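Local coordinates for putative lipoprotein (Bacteroides ovatus, PDB 3OQQ) that is of unknown function but binds calcium ions and, as a putative lipoprotein, probably acts outside the cytoplasm, at residues A[40-45]-A[115-120]; A[61-64]-A[70-73]. All blocks are in the same frame, centred on the assembly; numbering follows the deposited sequence.

Contact 1 of 2, residues A[40-45]-A[115-120]; sequences DVLVKD and ETDQGY. With CA (calcium ion), chain E.
Asp40 lies 6.1 Å from Gly119 and Leu42 6.6 Å from Asp117, both measured between CA atoms, as residues 40-45 and 115-120 pass each other obliquely, with no direct hydrogen bond between them. The side chain of Asp40 makes its approach through CB, which rests 3.4 Å from the backbone O of Tyr120 in a van der Waals contact. Further along, Leu42 meets Asp117 at a slant: its CD1 methyl packs 4.0 Å from Asp117 CB, while CD2 comes beside the carboxylate at OD2. The backbone of Asp40 is left-handed (phi 45°, psi 54°), and with Val41 it faces Val23 as a G1 beta bulge, and the chain turns a corner here, near the end of strand 36-41, where the loop leading into strand 122-131 passes by. The amide of Gln165 bridges the gap, its NE2 donating to the backbone O of both Asp40 and Gly119 and its OE1 accepting from Leu42 N. Asp117 keeps CG between its backbone N and carbonyl carbon (chi1 71°), which presents both carboxylate oxygens to a calcium ion. The grip is bidentate, with OD1 at 2.5 Å and OD2 at 2.6 Å from the calcium, and this chelation fixes the rotation of the carboxylate. Two waters, at 2.2 and 2.6 Å from the ion, share the site with Asn114 OD1 and Gln164 OE1. Immediately after Asp117 the loop folds back in an inverse gamma turn centred on Gln118, closed by a weak bond from Gly119 N to Asp117 O.

Contact 2 of 2, residues A[61-64]-A[70-73]; sequences YMKY and TEAT
The backbone O of Ala72 takes two neighbouring groups of the facing strand: Tyr64 N donates to it over 2.8 Å, and Lys63 CA adds a C-H...O contact at 3.2 Å. The return bond, from Ala72 N to Tyr64 O, is 2.7 Å long and almost straight (174° at the hydrogen), so Tyr64 and Ala72 form a hydrogen-bonded antiparallel pair. On their common face the phenol ring of Tyr64 receives the Ala72 methyl as a CH-pi contact, CB standing over the ring toward its rim with CZ 3.5 Å away. This follows from a chi1 of 69°, which sets CG between the backbone N and the carbonyl carbon and brings the ring back over the neighbouring strand. The ring's hydroxyl reaches on to Asp108. Lys63 and Thr73 make the adjacent non-hydrogen-bonded pair, whose side chains project from the other face. The lysine chain bends at chi2 and again at chi4, bringing NZ to 3.2 Å from Thr73 OG1, to which it donates; Lys29 O is a second, weak acceptor. Glu71 OE2 lies 4.8 Å from Lys63 NZ, too far for a salt bridge but probably near enough for mild attraction. With an alanine in place of Lys63 the amine is gone, and Thr73 OG1 would probably lose this donor and the Glu71 carboxylate its nearby positive charge. The other branch of Thr73, CG2, sits at the edge of the Tyr61 ring and touches Tyr61 CB at 3.8 Å. The alternation of hydrogen-bonded and non-hydrogen-bonded pairs is that of antiparallel strands, and the short turn joining 59-65 to 71-80 makes them a beta hairpin.

From the N terminus, strand 23-26 pairs with strand 36-41, whose end opens contact 1. The chain then runs through strand 46-54 into 59-65, which also pairs with strand 23-26, and contact 2 joins it to strand 71-80 across only five intervening residues. Strand 96-104 follows, pairing with both 71-80 and 46-54, and the loop after it brings residues 115-120 back to 40-45. Contact 2 is therefore nested inside the 69-residue loop that contact 1 closes. Their centres are 14 Å apart and their nearest atoms about 5 Å, without touching. Contact 2 is local to one hairpin, whereas contact 1 ties the end of strand 36-41 to the calcium-binding loop that leads into strand 122-131.

Contact 1 of 2, residues A[40-45]-A[115-120]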
loop_
_atom_site.group_PDB
_atom_site.type_symbol
_atom_site.label_atom_id
_atom_site.label_comp_id
_atom_site.label_asym_id
_atom_site.label_seq_id
_atom_site.Cartn_x
_atom_site.Cartn_y
_atom_site.Cartn_z
ATOM N N ASP A 40 9.459 -17.009 0.123
ATOM C CA ASP A 40 10.773 -17.668 0.183
ATOM C C ASP A 40 11.316 -17.787 1.630
ATOM O O ASP A 40 12.448 -17.394 1.918
ATOM C CB ASP A 40 11.778 -16.939 -0.752
ATOM C CG ASP A 40 11.458 -17.138 -2.229
ATOM O OD1 ASP A 40 11.074 -18.269 -2.609
ATOM O OD2 ASP A 40 11.618 -16.176 -3.007
ATOM N N VAL A 41 10.489 -18.371 2.516
ATOM C CA VAL A 41 10.746 -18.569 3.946
ATOM C C VAL A 41 11.413 -19.901 4.201
ATOM O O VAL A 41 10.886 -20.933 3.799
ATOM C CB VAL A 41 9.401 -18.498 4.723
ATOM C CG1 VAL A 41 9.605 -18.609 6.229
ATOM C CG2 VAL A 41 8.638 -17.234 4.366
ATOM N N LEU A 42 12.537 -19.886 4.919
ATOM C CA LEU A 42 13.215 -21.118 5.308
ATOM C C LEU A 42 12.584 -21.616 6.611
ATOM O O LEU A 42 12.486 -20.853 7.579
ATOM C CB LEU A 42 14.732 -20.870 5.461
ATOM C CG LEU A 42 15.568 -21.938 6.163
ATOM C CD1 LEU A 42 15.610 -23.236 5.368
ATOM C CD2 LEU A 42 16.959 -21.434 6.410
ATOM N N VAL A 43 12.134 -22.879 6.627
ATOM C CA VAL A 43 11.547 -23.484 7.823
ATOM C C VAL A 43 12.416 -24.655 8.211
ATOM O O VAL A 43 12.303 -25.725 7.624
ATOM C CB VAL A 43 10.051 -23.896 7.680
ATOM C CG1 VAL A 43 9.490 -24.394 9.013
ATOM C CG2 VAL A 43 9.200 -22.750 7.141
ATOM N N LYS A 44 13.313 -24.437 9.179
ATOM C CA LYS A 44 14.193 -25.466 9.734
ATOM C C LYS A 44 13.573 -25.833 11.077
ATOM O O LYS A 44 13.559 -25.009 11.997
ATOM C CB LYS A 44 15.647 -24.968 9.843
ATOM C CG LYS A 44 16.649 -26.067 10.176
ATOM C CD LYS A 44 17.886 -25.509 10.859
ATOM C CE LYS A 44 18.731 -26.612 11.454
ATOM N NZ LYS A 44 19.705 -26.083 12.444
ATOM N N ASP A 45 12.967 -27.035 11.137
ATOM C CA ASP A 45 12.218 -27.608 12.264
ATOM C C ASP A 45 10.890 -26.831 12.385
ATOM O O ASP A 45 9.880 -27.241 11.798
ATOM C CB ASP A 45 13.032 -27.636 13.587
ATOM C CG ASP A 45 14.480 -28.090 13.443
ATOM O OD1 ASP A 45 14.704 -29.221 12.947
ATOM O OD2 ASP A 45 15.385 -27.321 13.833
ATOM N N GLU A 115 22.018 -26.471 -0.345
ATOM C CA GLU A 115 21.794 -26.776 -1.757
ATOM C C GLU A 115 20.369 -26.336 -2.195
ATOM O O GLU A 115 20.184 -25.994 -3.368
ATOM C CB GLU A 115 22.004 -28.298 -2.006
ATOM C CG GLU A 115 21.712 -28.808 -3.418
ATOM C CD GLU A 115 21.958 -30.282 -3.703
ATOM O OE1 GLU A 115 21.543 -31.142 -2.888
ATOM O OE2 GLU A 115 22.510 -30.580 -4.786
ATOM N N THR A 116 19.382 -26.315 -1.246
ATOM C CA THR A 116 17.964 -26.023 -1.515
ATOM C C THR A 116 17.368 -24.765 -0.813
ATOM O O THR A 116 16.191 -24.461 -1.046
ATOM C CB THR A 116 17.127 -27.249 -1.109
ATOM O OG1 THR A 116 17.190 -27.422 0.309
ATOM C CG2 THR A 116 17.584 -28.523 -1.792
ATOM N N ASP A 117 18.155 -24.024 0.006
ATOM C CA ASP A 117 17.630 -22.858 0.747
ATOM C C ASP A 117 18.123 -21.494 0.204
ATOM O O ASP A 117 18.060 -20.500 0.926
ATOM C CB ASP A 117 18.029 -22.994 2.237
ATOM C CG ASP A 117 19.526 -22.794 2.542
ATOM O OD1 ASP A 117 20.323 -22.649 1.583
ATOM O OD2 ASP A 117 19.893 -22.796 3.735
ATOM N N GLN A 118 18.672 -21.459 -1.008
ATOM C CA GLN A 118 19.262 -20.226 -1.535
ATOM C C GLN A 118 18.187 -19.234 -2.019
ATOM O O GLN A 118 17.832 -19.215 -3.200
ATOM C CB GLN A 118 20.272 -20.534 -2.650
ATOM C CG GLN A 118 21.499 -21.314 -2.181
ATOM C CD GLN A 118 22.276 -21.882 -3.345
ATOM O OE1 GLN A 118 22.543 -21.202 -4.346
ATOM N NE2 GLN A 118 22.669 -23.144 -3.235
ATOM N N GLY A 119 17.691 -18.422 -1.090
ATOM C CA GLY A 119 16.666 -17.429 -1.371
ATOM C C GLY A 119 16.462 -16.478 -0.216
ATOM O O GLY A 119 16.665 -16.846 0.948
ATOM N N TYR A 120 16.057 -15.250 -0.537
ATOM C CA TYR A 120 15.823 -14.191 0.435
ATOM C C TYR A 120 14.384 -14.150 0.891
ATOM O O TYR A 120 13.470 -14.081 0.069
ATOM C CB TYR A 120 16.194 -12.823 -0.154
ATOM C CG TYR A 120 17.602 -12.709 -0.693
ATOM C CD1 TYR A 120 18.707 -12.864 0.141
ATOM C CD2 TYR A 120 17.833 -12.345 -2.016
ATOM C CE1 TYR A 120 20.009 -12.719 -0.345
ATOM C CE2 TYR A 120 19.128 -12.189 -2.510
ATOM C CZ TYR A 120 20.213 -12.385 -1.672
ATOM O OH TYR A 120 21.486 -12.231 -2.161
HETATM CA CA CA E . 22.091 -21.569 2.917
HETATM O O HOH W 1 20.949 -19.228 2.423
HETATM O O HOH W 2 22.939 -21.736 0.915
#

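Contact 2 of 2, residues A[61-64]-A[70-73]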
loop_
_atom_site.group_PDB
_atom_site.type_symbol
_atom_site.label_atom_id
_atom_site.label_comp_id
_atom_site.label_asym_id
_atom_site.label_seq_id
_atom_site.Cartn_x
_atom_site.Cartn_y
_atom_site.Cartn_z
ATOM N N TYR A 61 -2.149 -20.267 4.628
ATOM C CA TYR A 61 -1.830 -21.397 3.772
ATOM C C TYR A 61 -0.401 -21.346 3.317
ATOM O O TYR A 61 0.031 -20.383 2.684
ATOM C CB TYR A 61 -2.793 -21.434 2.561
ATOM C CG TYR A 61 -4.238 -21.457 3.004
ATOM C CD1 TYR A 61 -4.932 -20.272 3.248
ATOM C CD2 TYR A 61 -4.889 -22.656 3.256
ATOM C CE1 TYR A 61 -6.241 -20.284 3.723
ATOM C CE2 TYR A 61 -6.195 -22.681 3.747
ATOM C CZ TYR A 61 -6.870 -21.490 3.967
ATOM O OH TYR A 61 -8.170 -21.494 4.401
HETATM N N MSE A 62 0.335 -22.396 3.665
HETATM C CA MSE A 62 1.736 -22.536 3.299
HETATM C C MSE A 62 1.832 -23.429 2.069
HETATM O O MSE A 62 1.436 -24.599 2.128
HETATM C CB MSE A 62 2.530 -23.128 4.483
HETATM C CG MSE A 62 4.032 -23.243 4.225
HETATM SE SE MSE A 62 4.959 -24.211 5.638
HETATM C CE MSE A 62 4.452 -25.942 5.145
ATOM N N LYS A 63 2.314 -22.863 0.949
ATOM C CA LYS A 63 2.540 -23.648 -0.263
ATOM C C LYS A 63 3.988 -24.115 -0.230
ATOM O O LYS A 63 4.893 -23.325 0.095
ATOM C CB LYS A 63 2.205 -22.877 -1.548
ATOM C CG LYS A 63 0.704 -22.577 -1.650
ATOM C CD LYS A 63 0.086 -22.822 -3.020
ATOM C CE LYS A 63 -1.371 -22.410 -2.984
ATOM N NZ LYS A 63 -2.299 -23.469 -3.458
ATOM N N TYR A 64 4.204 -25.409 -0.506
ATOM C CA TYR A 64 5.552 -25.948 -0.467
ATOM C C TYR A 64 5.791 -26.988 -1.570
ATOM O O TYR A 64 4.852 -27.633 -2.043
ATOM C CB TYR A 64 5.835 -26.563 0.923
ATOM C CG TYR A 64 5.065 -27.839 1.238
ATOM C CD1 TYR A 64 3.823 -27.791 1.866
ATOM C CD2 TYR A 64 5.628 -29.094 1.001
ATOM C CE1 TYR A 64 3.140 -28.957 2.209
ATOM C CE2 TYR A 64 4.955 -30.266 1.342
ATOM C CZ TYR A 64 3.716 -30.191 1.952
ATOM O OH TYR A 64 3.048 -31.338 2.292
ATOM N N THR A 70 5.917 -31.872 -6.947
ATOM C CA THR A 70 4.612 -31.224 -7.039
ATOM C C THR A 70 4.550 -30.109 -5.961
ATOM O O THR A 70 5.464 -29.959 -5.139
ATOM C CB THR A 70 3.482 -32.291 -6.911
ATOM O OG1 THR A 70 3.485 -32.859 -5.598
ATOM C CG2 THR A 70 3.587 -33.420 -7.978
ATOM N N GLU A 71 3.502 -29.317 -5.979
ATOM C CA GLU A 71 3.346 -28.306 -4.957
ATOM C C GLU A 71 2.162 -28.662 -4.087
ATOM O O GLU A 71 1.119 -29.111 -4.578
ATOM C CB GLU A 71 3.265 -26.882 -5.505
ATOM C CG GLU A 71 2.211 -26.608 -6.556
ATOM C CD GLU A 71 2.227 -25.143 -6.946
ATOM O OE1 GLU A 71 3.204 -24.716 -7.605
ATOM O OE2 GLU A 71 1.309 -24.406 -6.517
ATOM N N ALA A 72 2.363 -28.534 -2.781
ATOM C CA ALA A 72 1.338 -28.875 -1.817
ATOM C C ALA A 72 1.034 -27.697 -0.956
ATOM O O ALA A 72 1.825 -26.753 -0.902
ATOM C CB ALA A 72 1.797 -30.053 -0.965
ATOM N N THR A 73 -0.107 -27.745 -0.272
ATOM C CA THR A 73 -0.537 -26.703 0.634
ATOM C C THR A 73 -0.802 -27.280 2.003
ATOM O O THR A 73 -1.404 -28.341 2.112
ATOM C CB THR A 73 -1.794 -26.016 0.078
ATOM O OG1 THR A 73 -1.540 -25.657 -1.273
ATOM C CG2 THR A 73 -2.190 -24.764 0.873
#